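PDB 4OQY: (S)-imine reductase from Streptomyces sp. GF3546, which probably reduces imines to amines with NADPH, as an (S)-selective imine reductase. Local coordinates for residues B[137-140]-B[141-144]; B[178-181]-B[182-186]; B[209-212]-B[213-217]; B[240-243]-B[244-248]; B[267-271]-B[272-276]. All coordinates share one frame; numbering follows the deposited sequence.

Contact 1: residues B[137-140]-B[141-144]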
loop_
_atom_site.group_PDB
_atom_site.type_symbol
_atom_site.label_atom_id
_atom_site.label_comp_id
_atom_site.label_asym_id
_atom_site.label_seq_id
_atom_site.Cartn_x
_atom_site.Cartn_y
_atom_site.Cartn_z
ATOM N N GLY B 137 -12.336 21.459 -14.730
ATOM C CA GLY B 137 -12.660 22.843 -15.036
ATOM C C GLY B 137 -13.436 22.949 -16.332
ATOM O O GLY B 137 -13.867 21.940 -16.890
ATOM N N PRO B 138 -13.625 24.171 -16.829
ATOM C CA PRO B 138 -14.447 24.294 -18.028
ATOM C C PRO B 138 -13.857 23.565 -19.250
ATOM O O PRO B 138 -12.679 23.725 -19.588
ATOM C CB PRO B 138 -14.539 25.806 -18.245
ATOM C CG PRO B 138 -13.486 26.421 -17.372
ATOM C CD PRO B 138 -13.273 25.474 -16.244
ATOM N N LYS B 139 -14.690 22.790 -19.925
ATOM C CA LYS B 139 -14.191 21.953 -20.991
ATOM C C LYS B 139 -13.672 22.794 -22.153
ATOM O O LYS B 139 -12.636 22.463 -22.713
ATOM C CB LYS B 139 -15.240 20.937 -21.461
ATOM C CG LYS B 139 -14.785 19.979 -22.575
ATOM C CD LYS B 139 -13.470 19.274 -22.228
ATOM C CE LYS B 139 -13.119 17.982 -22.974
ATOM N NZ LYS B 139 -13.744 17.891 -24.318
ATOM N N ASP B 140 -14.355 23.884 -22.503
ATOM C CA ASP B 140 -13.918 24.694 -23.649
ATOM C C ASP B 140 -12.535 25.297 -23.388
ATOM O O ASP B 140 -11.666 25.310 -24.265
ATOM C CB ASP B 140 -14.957 25.765 -24.023
ATOM C CG ASP B 140 -15.223 26.762 -22.914
ATOM O OD1 ASP B 140 -15.014 26.437 -21.719
ATOM O OD2 ASP B 140 -15.656 27.887 -23.241
ATOM N N VAL B 141 -12.313 25.722 -22.150
ATOM C CA VAL B 141 -11.023 26.243 -21.738
ATOM C C VAL B 141 -9.960 25.130 -21.776
ATOM O O VAL B 141 -8.855 25.350 -22.246
ATOM C CB VAL B 141 -11.094 26.845 -20.310
ATOM C CG1 VAL B 141 -9.725 27.324 -19.856
ATOM C CG2 VAL B 141 -12.127 27.974 -20.232
ATOM N N PHE B 142 -10.298 23.943 -21.280
ATOM C CA PHE B 142 -9.368 22.832 -21.316
ATOM C C PHE B 142 -8.970 22.530 -22.755
ATOM O O PHE B 142 -7.791 22.416 -23.035
ATOM C CB PHE B 142 -9.932 21.569 -20.663
ATOM C CG PHE B 142 -9.047 20.365 -20.819
ATOM C CD1 PHE B 142 -7.958 20.177 -19.976
ATOM C CD2 PHE B 142 -9.268 19.441 -21.842
ATOM C CE1 PHE B 142 -7.126 19.078 -20.125
ATOM C CE2 PHE B 142 -8.442 18.339 -21.999
ATOM C CZ PHE B 142 -7.368 18.155 -21.137
ATOM N N ASP B 143 -9.934 22.411 -23.664
ATOM C CA ASP B 143 -9.608 22.046 -25.059
ATOM C C ASP B 143 -8.725 23.082 -25.738
ATOM O O ASP B 143 -7.838 22.734 -26.501
ATOM C CB ASP B 143 -10.866 21.843 -25.897
ATOM C CG ASP B 143 -11.706 20.692 -25.415
ATOM O OD1 ASP B 143 -11.172 19.757 -24.782
ATOM O OD2 ASP B 143 -12.920 20.731 -25.639
ATOM N N ALA B 144 -8.971 24.354 -25.446
ATOM C CA ALA B 144 -8.169 25.455 -25.983
ATOM C C ALA B 144 -6.680 25.391 -25.586
ATOM O O ALA B 144 -5.828 25.806 -26.360
ATOM C CB ALA B 144 -8.781 26.798 -25.570
#

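Contact 2: residues B[178-181]-B[182-186]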
loop_
_atom_site.group_PDB
_atom_site.type_symbol
_atom_site.label_atom_id
_atom_site.label_comp_id
_atom_site.label_asym_id
_atom_site.label_seq_id
_atom_site.Cartn_x
_atom_site.Cartn_y
_atom_site.Cartn_z
ATOM N N THR B 178 -0.512 6.215 2.920
ATOM C CA THR B 178 -0.896 5.086 3.737
ATOM C C THR B 178 0.014 3.883 3.464
ATOM O O THR B 178 0.451 3.205 4.382
ATOM C CB THR B 178 -2.389 4.746 3.557
ATOM O OG1 THR B 178 -3.169 5.927 3.779
ATOM C CG2 THR B 178 -2.810 3.705 4.542
ATOM N N THR B 179 0.312 3.631 2.203
ATOM C CA THR B 179 1.155 2.515 1.852
ATOM C C THR B 179 2.565 2.758 2.349
ATOM O O THR B 179 3.201 1.869 2.914
ATOM C CB THR B 179 1.159 2.318 0.342
ATOM O OG1 THR B 179 -0.183 2.115 -0.088
ATOM C CG2 THR B 179 1.998 1.124 -0.035
ATOM N N MET B 180 3.025 3.987 2.176
ATOM C CA MET B 180 4.325 4.362 2.676
ATOM C C MET B 180 4.428 4.107 4.183
ATOM O O MET B 180 5.415 3.556 4.651
ATOM C CB MET B 180 4.641 5.819 2.349
ATOM C CG MET B 180 5.842 6.349 3.104
ATOM S SD MET B 180 6.512 7.898 2.454
ATOM C CE MET B 180 6.728 8.827 3.938
ATOM N N LEU B 181 3.420 4.475 4.964
ATOM C CA LEU B 181 3.521 4.203 6.388
ATOM C C LEU B 181 3.511 2.710 6.688
ATOM O O LEU B 181 4.177 2.284 7.599
ATOM C CB LEU B 181 2.434 4.939 7.208
ATOM C CG LEU B 181 2.601 6.460 7.309
ATOM C CD1 LEU B 181 1.592 7.094 8.273
ATOM C CD2 LEU B 181 4.009 6.826 7.749
ATOM N N SER B 182 2.758 1.915 5.941
ATOM C CA SER B 182 2.698 0.479 6.218
ATOM C C SER B 182 4.067 -0.164 5.951
ATOM O O SER B 182 4.481 -1.099 6.627
ATOM C CB SER B 182 1.608 -0.191 5.397
ATOM O OG SER B 182 1.971 -0.367 4.046
ATOM N N TYR B 183 4.761 0.404 4.982
ATOM C CA TYR B 183 6.112 -0.012 4.614
ATOM C C TYR B 183 7.058 0.285 5.768
ATOM O O TYR B 183 7.707 -0.605 6.299
ATOM C CB TYR B 183 6.480 0.759 3.370
ATOM C CG TYR B 183 7.858 0.593 2.853
ATOM C CD1 TYR B 183 8.152 -0.487 2.062
ATOM C CD2 TYR B 183 8.853 1.544 3.089
ATOM C CE1 TYR B 183 9.403 -0.652 1.518
ATOM C CE2 TYR B 183 10.131 1.380 2.547
ATOM C CZ TYR B 183 10.383 0.271 1.772
ATOM O OH TYR B 183 11.629 0.041 1.207
ATOM N N TYR B 184 7.044 1.520 6.247
ATOM C CA TYR B 184 7.819 1.858 7.445
ATOM C C TYR B 184 7.464 1.050 8.705
ATOM O O TYR B 184 8.346 0.722 9.500
ATOM C CB TYR B 184 7.713 3.357 7.748
ATOM C CG TYR B 184 8.342 4.228 6.686
ATOM C CD1 TYR B 184 9.468 3.808 5.965
ATOM C CD2 TYR B 184 7.835 5.476 6.424
ATOM C CE1 TYR B 184 10.029 4.612 4.980
ATOM C CE2 TYR B 184 8.393 6.282 5.465
ATOM C CZ TYR B 184 9.483 5.843 4.745
ATOM O OH TYR B 184 10.019 6.693 3.821
ATOM N N GLN B 185 6.180 0.731 8.866
ATOM C CA GLN B 185 5.681 -0.036 9.996
ATOM C C GLN B 185 6.340 -1.405 10.005
ATOM O O GLN B 185 6.738 -1.904 11.038
ATOM C CB GLN B 185 4.137 -0.145 9.916
ATOM C CG GLN B 185 3.459 -0.867 11.072
ATOM C CD GLN B 185 3.327 -0.021 12.336
ATOM O OE1 GLN B 185 3.052 1.168 12.278
ATOM N NE2 GLN B 185 3.538 -0.650 13.476
ATOM N N THR B 186 6.469 -1.995 8.825
ATOM C CA THR B 186 7.078 -3.278 8.682
ATOM C C THR B 186 8.569 -3.239 9.043
ATOM O O THR B 186 9.109 -4.188 9.622
ATOM C CB THR B 186 6.891 -3.707 7.205
ATOM O OG1 THR B 186 5.569 -4.247 7.027
ATOM C CG2 THR B 186 7.892 -4.666 6.792
#

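Contact 3: residues B[209-212]-B[213-217]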
loop_
_atom_site.group_PDB
_atom_site.type_symbol
_atom_site.label_atom_id
_atom_site.label_comp_id
_atom_site.label_asym_id
_atom_site.label_seq_id
_atom_site.Cartn_x
_atom_site.Cartn_y
_atom_site.Cartn_z
ATOM N N SER B 209 4.138 -4.930 -3.942
ATOM C CA SER B 209 3.548 -5.367 -5.216
ATOM C C SER B 209 2.357 -6.348 -5.103
ATOM O O SER B 209 1.674 -6.613 -6.109
ATOM C CB SER B 209 4.641 -5.982 -6.089
ATOM O OG SER B 209 5.620 -5.002 -6.372
ATOM N N MET B 210 2.112 -6.881 -3.904
ATOM C CA MET B 210 1.035 -7.861 -3.709
ATOM C C MET B 210 -0.297 -7.247 -4.138
ATOM O O MET B 210 -1.079 -7.861 -4.863
ATOM C CB MET B 210 0.912 -8.329 -2.245
ATOM C CG MET B 210 0.234 -9.684 -2.082
ATOM S SD MET B 210 -0.040 -10.162 -0.351
ATOM C CE MET B 210 -1.428 -11.302 -0.493
ATOM N N MET B 211 -0.542 -6.029 -3.673
ATOM C CA MET B 211 -1.836 -5.363 -3.897
ATOM C C MET B 211 -2.132 -5.039 -5.372
ATOM O O MET B 211 -3.180 -5.409 -5.875
ATOM C CB MET B 211 -1.950 -4.097 -3.044
ATOM C CG MET B 211 -3.286 -3.377 -3.193
ATOM S SD MET B 211 -4.598 -4.366 -2.428
ATOM C CE MET B 211 -5.970 -3.310 -2.805
ATOM N N PRO B 212 -1.219 -4.336 -6.065
ATOM C CA PRO B 212 -1.552 -4.048 -7.460
ATOM C C PRO B 212 -1.761 -5.324 -8.260
ATOM O O PRO B 212 -2.578 -5.339 -9.182
ATOM C CB PRO B 212 -0.360 -3.235 -7.974
ATOM C CG PRO B 212 0.663 -3.247 -6.891
ATOM C CD PRO B 212 -0.027 -3.608 -5.614
ATOM N N HIS B 213 -1.031 -6.378 -7.902
ATOM C CA HIS B 213 -1.249 -7.693 -8.475
ATOM C C HIS B 213 -2.615 -8.231 -8.075
ATOM O O HIS B 213 -3.399 -8.630 -8.921
ATOM C CB HIS B 213 -0.134 -8.644 -8.057
ATOM C CG HIS B 213 -0.242 -10.011 -8.665
ATOM N ND1 HIS B 213 -0.295 -10.208 -10.030
ATOM C CD2 HIS B 213 -0.323 -11.245 -8.101
ATOM C CE1 HIS B 213 -0.387 -11.501 -10.285
ATOM N NE2 HIS B 213 -0.405 -12.152 -9.134
ATOM N N PHE B 214 -2.918 -8.244 -6.790
ATOM C CA PHE B 214 -4.235 -8.645 -6.374
ATOM C C PHE B 214 -5.324 -7.878 -7.147
ATOM O O PHE B 214 -6.262 -8.486 -7.652
ATOM C CB PHE B 214 -4.366 -8.462 -4.866
ATOM C CG PHE B 214 -5.771 -8.611 -4.345
ATOM C CD1 PHE B 214 -6.302 -9.871 -4.105
ATOM C CD2 PHE B 214 -6.552 -7.493 -4.068
ATOM C CE1 PHE B 214 -7.593 -10.017 -3.610
ATOM C CE2 PHE B 214 -7.853 -7.633 -3.584
ATOM C CZ PHE B 214 -8.372 -8.899 -3.351
ATOM N N LEU B 215 -5.198 -6.566 -7.289
ATOM C CA LEU B 215 -6.269 -5.813 -7.964
ATOM C C LEU B 215 -6.376 -6.135 -9.437
ATOM O O LEU B 215 -7.462 -6.216 -9.981
ATOM C CB LEU B 215 -6.061 -4.326 -7.830
ATOM C CG LEU B 215 -6.174 -3.842 -6.398
ATOM C CD1 LEU B 215 -5.723 -2.393 -6.362
ATOM C CD2 LEU B 215 -7.604 -4.013 -5.893
ATOM N N GLU B 216 -5.246 -6.276 -10.099
ATOM C CA GLU B 216 -5.257 -6.644 -11.495
ATOM C C GLU B 216 -6.110 -7.907 -11.714
ATOM O O GLU B 216 -6.888 -7.958 -12.655
ATOM C CB GLU B 216 -3.812 -6.838 -11.962
ATOM C CG GLU B 216 -3.627 -7.566 -13.284
ATOM C CD GLU B 216 -2.157 -7.807 -13.614
ATOM O OE1 GLU B 216 -1.393 -8.274 -12.729
ATOM O OE2 GLU B 216 -1.770 -7.534 -14.767
ATOM N N LEU B 217 -5.990 -8.907 -10.836
ATOM C CA LEU B 217 -6.728 -10.178 -11.000
ATOM C C LEU B 217 -8.133 -10.297 -10.372
ATOM O O LEU B 217 -9.021 -10.930 -10.950
ATOM C CB LEU B 217 -5.878 -11.360 -10.501
ATOM C CG LEU B 217 -4.858 -12.015 -11.415
ATOM C CD1 LEU B 217 -5.232 -11.812 -12.870
ATOM C CD2 LEU B 217 -3.462 -11.498 -11.128
#

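Contact 4: residues B[240-243]-B[244-248]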
loop_
_atom_site.group_PDB
_atom_site.type_symbol
_atom_site.label_atom_id
_atom_site.label_comp_id
_atom_site.label_asym_id
_atom_site.label_seq_id
_atom_site.Cartn_x
_atom_site.Cartn_y
_atom_site.Cartn_z
ATOM N N SER B 240 -7.132 -12.357 10.098
ATOM C CA SER B 240 -5.759 -12.026 9.679
ATOM C C SER B 240 -5.282 -10.663 10.242
ATOM O O SER B 240 -4.153 -10.525 10.758
ATOM C CB SER B 240 -5.713 -12.048 8.149
ATOM O OG SER B 240 -4.417 -11.787 7.626
ATOM N N VAL B 241 -6.164 -9.667 10.143
ATOM C CA VAL B 241 -5.888 -8.336 10.654
ATOM C C VAL B 241 -5.666 -8.349 12.176
ATOM O O VAL B 241 -4.863 -7.583 12.676
ATOM C CB VAL B 241 -7.019 -7.365 10.229
ATOM C CG1 VAL B 241 -7.086 -6.117 11.094
ATOM C CG2 VAL B 241 -6.837 -6.991 8.763
ATOM N N ASP B 242 -6.406 -9.183 12.908
ATOM C CA ASP B 242 -6.195 -9.327 14.355
ATOM C C ASP B 242 -4.803 -9.898 14.665
ATOM O O ASP B 242 -4.124 -9.440 15.589
ATOM C CB ASP B 242 -7.276 -10.207 14.964
ATOM C CG ASP B 242 -7.486 -9.933 16.436
ATOM O OD1 ASP B 242 -7.689 -8.759 16.843
ATOM O OD2 ASP B 242 -7.447 -10.909 17.212
ATOM N N HIS B 243 -4.367 -10.881 13.870
ATOM C CA HIS B 243 -2.997 -11.383 13.991
ATOM C C HIS B 243 -1.957 -10.280 13.721
ATOM O O HIS B 243 -0.943 -10.189 14.425
ATOM C CB HIS B 243 -2.747 -12.559 13.031
ATOM C CG HIS B 243 -3.442 -13.827 13.425
ATOM N ND1 HIS B 243 -4.058 -13.987 14.646
ATOM C CD2 HIS B 243 -3.575 -15.016 12.788
ATOM C CE1 HIS B 243 -4.566 -15.202 14.739
ATOM N NE2 HIS B 243 -4.290 -15.846 13.623
ATOM N N VAL B 244 -2.198 -9.472 12.687
ATOM C CA VAL B 244 -1.352 -8.311 12.398
ATOM C C VAL B 244 -1.290 -7.361 13.617
ATOM O O VAL B 244 -0.227 -6.982 14.077
ATOM C CB VAL B 244 -1.833 -7.557 11.129
ATOM C CG1 VAL B 244 -1.138 -6.204 11.002
ATOM C CG2 VAL B 244 -1.573 -8.386 9.862
ATOM N N LEU B 245 -2.449 -6.991 14.143
ATOM C CA LEU B 245 -2.478 -6.100 15.305
ATOM C C LEU B 245 -1.654 -6.670 16.486
ATOM O O LEU B 245 -0.821 -5.971 17.059
ATOM C CB LEU B 245 -3.940 -5.796 15.720
ATOM C CG LEU B 245 -4.054 -4.895 16.956
ATOM C CD1 LEU B 245 -3.357 -3.564 16.706
ATOM C CD2 LEU B 245 -5.500 -4.685 17.383
ATOM N N HIS B 246 -1.871 -7.934 16.824
ATOM C CA HIS B 246 -1.217 -8.514 17.965
ATOM C C HIS B 246 0.270 -8.638 17.727
ATOM O O HIS B 246 1.035 -8.485 18.639
ATOM C CB HIS B 246 -1.834 -9.860 18.298
ATOM C CG HIS B 246 -3.231 -9.760 18.832
ATOM N ND1 HIS B 246 -4.137 -10.788 18.726
ATOM C CD2 HIS B 246 -3.893 -8.745 19.432
ATOM C CE1 HIS B 246 -5.286 -10.428 19.268
ATOM N NE2 HIS B 246 -5.163 -9.190 19.710
ATOM N N THR B 247 0.671 -8.911 16.499
ATOM C CA THR B 247 2.099 -8.963 16.166
ATOM C C THR B 247 2.806 -7.651 16.485
ATOM O O THR B 247 3.858 -7.647 17.120
ATOM C CB THR B 247 2.264 -9.313 14.683
ATOM O OG1 THR B 247 1.677 -10.597 14.453
ATOM C CG2 THR B 247 3.728 -9.333 14.288
ATOM N N HIS B 248 2.219 -6.536 16.058
ATOM C CA HIS B 248 2.790 -5.228 16.370
ATOM C C HIS B 248 2.728 -4.871 17.858
ATOM O O HIS B 248 3.679 -4.306 18.396
ATOM C CB HIS B 248 2.162 -4.126 15.524
ATOM C CG HIS B 248 2.455 -4.276 14.066
ATOM N ND1 HIS B 248 3.656 -3.900 13.505
ATOM C CD2 HIS B 248 1.738 -4.840 13.068
ATOM C CE1 HIS B 248 3.649 -4.191 12.217
ATOM N NE2 HIS B 248 2.495 -4.758 11.927
#

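Contact 5: residues B[267-271]-B[272-276]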
loop_
_atom_site.group_PDB
_atom_site.type_symbol
_atom_site.label_atom_id
_atom_site.label_comp_id
_atom_site.label_asym_id
_atom_site.label_seq_id
_atom_site.Cartn_x
_atom_site.Cartn_y
_atom_site.Cartn_z
ATOM N N ALA B 267 -15.656 -2.592 12.597
ATOM C CA ALA B 267 -16.942 -1.965 12.321
ATOM C C ALA B 267 -17.718 -2.745 11.278
ATOM O O ALA B 267 -18.920 -2.837 11.341
ATOM C CB ALA B 267 -16.752 -0.519 11.891
ATOM N N GLY B 268 -17.016 -3.308 10.294
ATOM C CA GLY B 268 -17.694 -4.143 9.309
ATOM C C GLY B 268 -18.295 -5.392 9.906
ATOM O O GLY B 268 -19.450 -5.738 9.622
ATOM N N MET B 269 -17.553 -6.031 10.795
ATOM C CA MET B 269 -18.046 -7.214 11.466
ATOM C C MET B 269 -19.273 -6.868 12.310
ATOM O O MET B 269 -20.229 -7.614 12.319
ATOM C CB MET B 269 -16.976 -7.821 12.366
ATOM C CG MET B 269 -15.762 -8.359 11.629
ATOM S SD MET B 269 -16.172 -9.774 10.615
ATOM C CE MET B 269 -16.416 -11.030 11.870
ATOM N N GLU B 270 -19.230 -5.731 12.985
ATOM C CA GLU B 270 -20.357 -5.324 13.875
ATOM C C GLU B 270 -21.583 -4.911 13.083
ATOM O O GLU B 270 -22.694 -4.942 13.610
ATOM C CB GLU B 270 -19.906 -4.209 14.816
ATOM C CG GLU B 270 -18.809 -4.669 15.772
ATOM C CD GLU B 270 -18.488 -3.673 16.882
ATOM O OE1 GLU B 270 -18.667 -2.446 16.699
ATOM O OE2 GLU B 270 -18.067 -4.150 17.960
ATOM N N LYS B 271 -21.396 -4.552 11.808
ATOM C CA LYS B 271 -22.526 -4.230 10.935
ATOM C C LYS B 271 -23.082 -5.443 10.203
ATOM O O LYS B 271 -23.893 -5.290 9.316
ATOM C CB LYS B 271 -22.201 -3.106 9.964
ATOM C CG LYS B 271 -21.942 -1.779 10.635
ATOM C CD LYS B 271 -23.229 -1.159 11.105
ATOM C CE LYS B 271 -23.104 0.309 11.453
ATOM N NZ LYS B 271 -22.201 0.982 10.480
ATOM N N GLY B 272 -22.696 -6.644 10.607
ATOM C CA GLY B 272 -23.298 -7.851 10.044
ATOM C C GLY B 272 -22.676 -8.286 8.712
ATOM O O GLY B 272 -23.242 -9.121 8.012
ATOM N N PHE B 273 -21.522 -7.732 8.375
ATOM C CA PHE B 273 -20.856 -8.079 7.086
ATOM C C PHE B 273 -19.880 -9.285 7.099
ATOM O O PHE B 273 -19.203 -9.526 6.077
ATOM C CB PHE B 273 -20.129 -6.855 6.495
ATOM C CG PHE B 273 -21.033 -5.744 6.015
ATOM C CD1 PHE B 273 -21.824 -5.915 4.889
ATOM C CD2 PHE B 273 -21.078 -4.505 6.667
ATOM C CE1 PHE B 273 -22.669 -4.913 4.442
ATOM C CE2 PHE B 273 -21.906 -3.500 6.207
ATOM C CZ PHE B 273 -22.712 -3.703 5.104
ATOM N N ALA B 274 -19.802 -10.059 8.188
ATOM C CA ALA B 274 -18.819 -11.164 8.293
ATOM C C ALA B 274 -18.740 -12.051 7.043
ATOM O O ALA B 274 -17.638 -12.416 6.604
ATOM C CB ALA B 274 -19.091 -12.031 9.519
ATOM N N GLU B 275 -19.900 -12.393 6.479
ATOM C CA GLU B 275 -19.953 -13.353 5.367
ATOM C C GLU B 275 -19.958 -12.679 4.017
ATOM O O GLU B 275 -20.006 -13.344 2.990
ATOM C CB GLU B 275 -21.176 -14.237 5.474
ATOM C CG GLU B 275 -21.270 -14.986 6.789
ATOM C CD GLU B 275 -20.105 -15.914 7.038
ATOM O OE1 GLU B 275 -19.515 -16.432 6.064
ATOM O OE2 GLU B 275 -19.771 -16.136 8.219
ATOM N N ASN B 276 -19.891 -11.361 4.004
ATOM C CA ASN B 276 -19.860 -10.650 2.754
ATOM C C ASN B 276 -18.461 -10.476 2.231
ATOM O O ASN B 276 -17.482 -10.760 2.908
ATOM C CB ASN B 276 -20.536 -9.301 2.925
ATOM C CG ASN B 276 -22.010 -9.444 3.231
ATOM O OD1 ASN B 276 -22.418 -9.411 4.395
ATOM N ND2 ASN B 276 -22.813 -9.633 2.198
HETATM O O HOH W 1 -20.877 -9.727 10.801
#

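Contact 1: residues B[137-140]-B[141-144]
The Asp143 carboxylate turns both oxygens toward Lys139 NZ, four residues back along the helix. OD2 takes the ammonium on its syn lone pair, with Lys139 NZ to Asp143 OD2 at 3.2 Å. The second bond of this salt bridge, to OD1, is weak. The Phe142 ring meets the same lysine obliquely, with Lys139 CD 4.2 Å from Phe142 CD2. The lysine reaches both groups through its bends. Its CG stands opposite the backbone N (chi1 -179°), then chi2 folds the chain over toward Asp143.

Asp140 behaves differently. Its CG sits between its own N and carbonyl carbon (chi1 61°). This turns OD1 back to Val141 N at 2.8 Å, but the bond is bent and weak. Pro138 and Val141 lie side by side, pointing the same way, with Pro138 CG 3.5 Å from Val141 CG2.

Pro138 is the N-cap. Its carbonyl O receives Phe142 N at 2.9 Å, the first rung of the helix ladder. Lys139 O takes Asp143 N at 2.9 Å, and Asp140 O takes Ala144 N. A negative Asp140 in this first turn is probably favourable near the positive end of the helix dipole.

The turn opens helix 139-149, the crossover of the beta-alpha-beta unit between strands 132-136 and 154-157 in the Rossmann-type domain. Phe142 reaches Ala155 and the ring of Tyr157 on strand 154-157. Val141 packs on Lys113 and Leu115 of strand 113-119, and Lys139 N is hydrogen-bonded to Glu160.

Contact 2: residues B[178-181]-B[182-186]
Met180 runs out from the helix to lie against the Tyr184 ring one turn on. CB starts the chain, and a chi1 of 167° swings CG away from the backbone N and toward the ring. There CG comes 3.5 Å from Tyr184 CE2. The sulfur follows, with SD 3.9 Å from the same CE2. It approaches the ring obliquely, 5.0 Å from the centroid. The tip, CE, touches most tightly, 3.4 Å from Tyr184 CE2, and also lies near the hydroxyl. Met180 O sits over one face of this ring and accepts Tyr184 N. Leu181 CD2 lies at the ring edge, close to its plane.

Ser182 adds a polar bond across the turn. Its OG turns back (chi1 76°) and donates to Thr179 O at 2.8 Å. That oxygen also takes Tyr183 N, so two donors grip one buried carbonyl.

Across the dimer interface, Phe278 of the second subunit packs on both Met180 and Tyr184. Thr178 and Thr179 each meet their own counterpart in that subunit. This is a Met-aromatic pair at i and i+4, set in the long interdomain helix 163-192 that is characteristic of the dimeric imine reductase fold.

Contact 3: residues B[209-212]-B[213-217]
Four successive backbone bonds tie residues 209-212 to 213-217 as the opening turns of a helix. His213 N reaches Ser209 O at 3.3 Å, the longest of the four. Phe214 N to Met210 O is shorter, at 2.7 Å. Leu215 N meets Met211 O, also at 2.7 Å, and Glu216 N meets Pro212 O. Pro212 stands in the first turn, where a missing N-H costs the helix little.

Met211 carries the side-chain contact. Its chain bends at chi2 (70°), which brings sulfur and methyl over the next turn. There they meet two residues. SD is 4.0 Å from Phe214 CD2 and approaches that ring obliquely, 5.2 Å from its centroid, in a Met-aromatic contact. CE goes on to Leu215, 3.6 Å from Leu215 CD2 and equally near CG. The leucine carbon CG also rests against Met211 O.

His213 and Glu216 are exposed, and His213 ND1 makes a weak bond to Glu216 OE1, at 3.5 Å.

Helix 210-217 lies against the second subunit. Phe214 meets Phe176 of that subunit edge-to-face and stacks on Tyr218 of its own chain. Met210, whose side chain is about 7 Å from a bound NADPH, packs on the same Phe176. Met211 rests on Thr179 and Leu215 on Tyr183, both of the second subunit and both on its helix 163-192, so this short helix packs across the dimer interface.

Contact 4: residues B[240-243]-B[244-248]
Thr247 holds His243 O with two donors, from opposite faces of the carbonyl plane. Its hydroxyl OG1 comes to 2.7 Å of His243 O, and its backbone N to 2.9 Å of the same oxygen. This is the familiar helix motif in which a threonine hydroxyl bonds back to the carbonyl four residues earlier. It occurs here in helix 234-251 of the all-helical C-terminal domain. OG1 lies beside the threonine's own backbone N (chi1 -61°), the rotamer that lets it fold back along the helix.

Regular bonds fill in the ladder: Val244 N to Ser240 O at 2.9 Å, Leu245 N to Val241 O, and His246 N to Asp242 O. Between the bonds, Val244 CB rests against Val241 O and its CG2 against Ser240 O.

On the outer side Asp242 and His246 meet. The carboxylate and ring planes stand 69° apart, so the two groups do not stack. Asp242 OD2 approaches the ring carbon CE1 of His246 at 3.0 Å.

The inner side faces other parts of the dimer. Ser240 OG bonds to Trp177 NE1 of the second subunit, and His248 NE2 to Thr174 OG1 of that subunit. Val241 packs on Val261, Ala262 and Phe265 of helix 256-270. The Ser240 side chain is about 6 Å from a bound NADPH.

A last feature marks the Asp242 carbonyl: while it accepts His246 N, its oxygen also stands over one face of the His246 ring, 3.3 Å above the plane and displaced toward the rim.

Contact 5: residues B[267-271]-B[272-276]
A Schellman motif ends helix 256-270, and its two bonds join Gly268 and Met269 to Phe273 and Gly272. Phe273 N reaches back to Gly268 O at 3.1 Å. Inside it, Gly272 N meets Met269 O at 3.2 Å, coming from above the carbonyl plane. Gly272 is the C-prime residue. Its positive phi (83°) turns the chain out of the helix, a backbone shape in which a CB would jam against the preceding carbonyl.

A water continues the closure. It donates to Met269 O at 2.7 Å and accepts from Ala274 N at 2.8 Å, bridging helix end and loop. A type I turn from Phe273 to Asn276 follows directly.

Two side chains cover the turn. Met269, bent at chi2 and chi3, lays its thioether against Ala274, with Met269 CE 3.7 Å from Ala274 CB. The Phe273 ring lies against Lys271. Lys271 O is over one of its faces, and Gly268 O lies at its edge, near the ring plane. Lys271 CB touches the same ring, 3.8 Å from Phe273 CD2.

Helix 234-251 backs the turn: Met269 packs on Ala238 and, with Phe273, on Leu234, while Ala274 touches Ala235. Glu275 is tied by a salt bridge to Arg233.

In this contact Gly268 O and Met269 O are met by backbone N-H groups, and Met269 O also by a water. Its polar closure therefore rests on the backbone path through Gly272, while the side chains add an apolar cover.

How the contacts relate
Contact 1 stands apart, in the Rossmann-type domain, its centre at least about 35 Å from the centre of any other contact. It and contact 5 treat opposite ends of helices: an N-cap with a salt bridge at the first, a glycine turn with a water at the second. Neither touches the second subunit. Contacts 2, 3 and 4 all do, and contact 2 is the most buried. Contacts 2 and 3 share Met-aromatic packing. Contacts 2 and 4 each have a carbonyl that accepts two hydrogen bonds, and contact 4 adds an Asp-His approach. These two meet directly, where Gln185 packs on His248. Contacts 3 and 5 are at the surface.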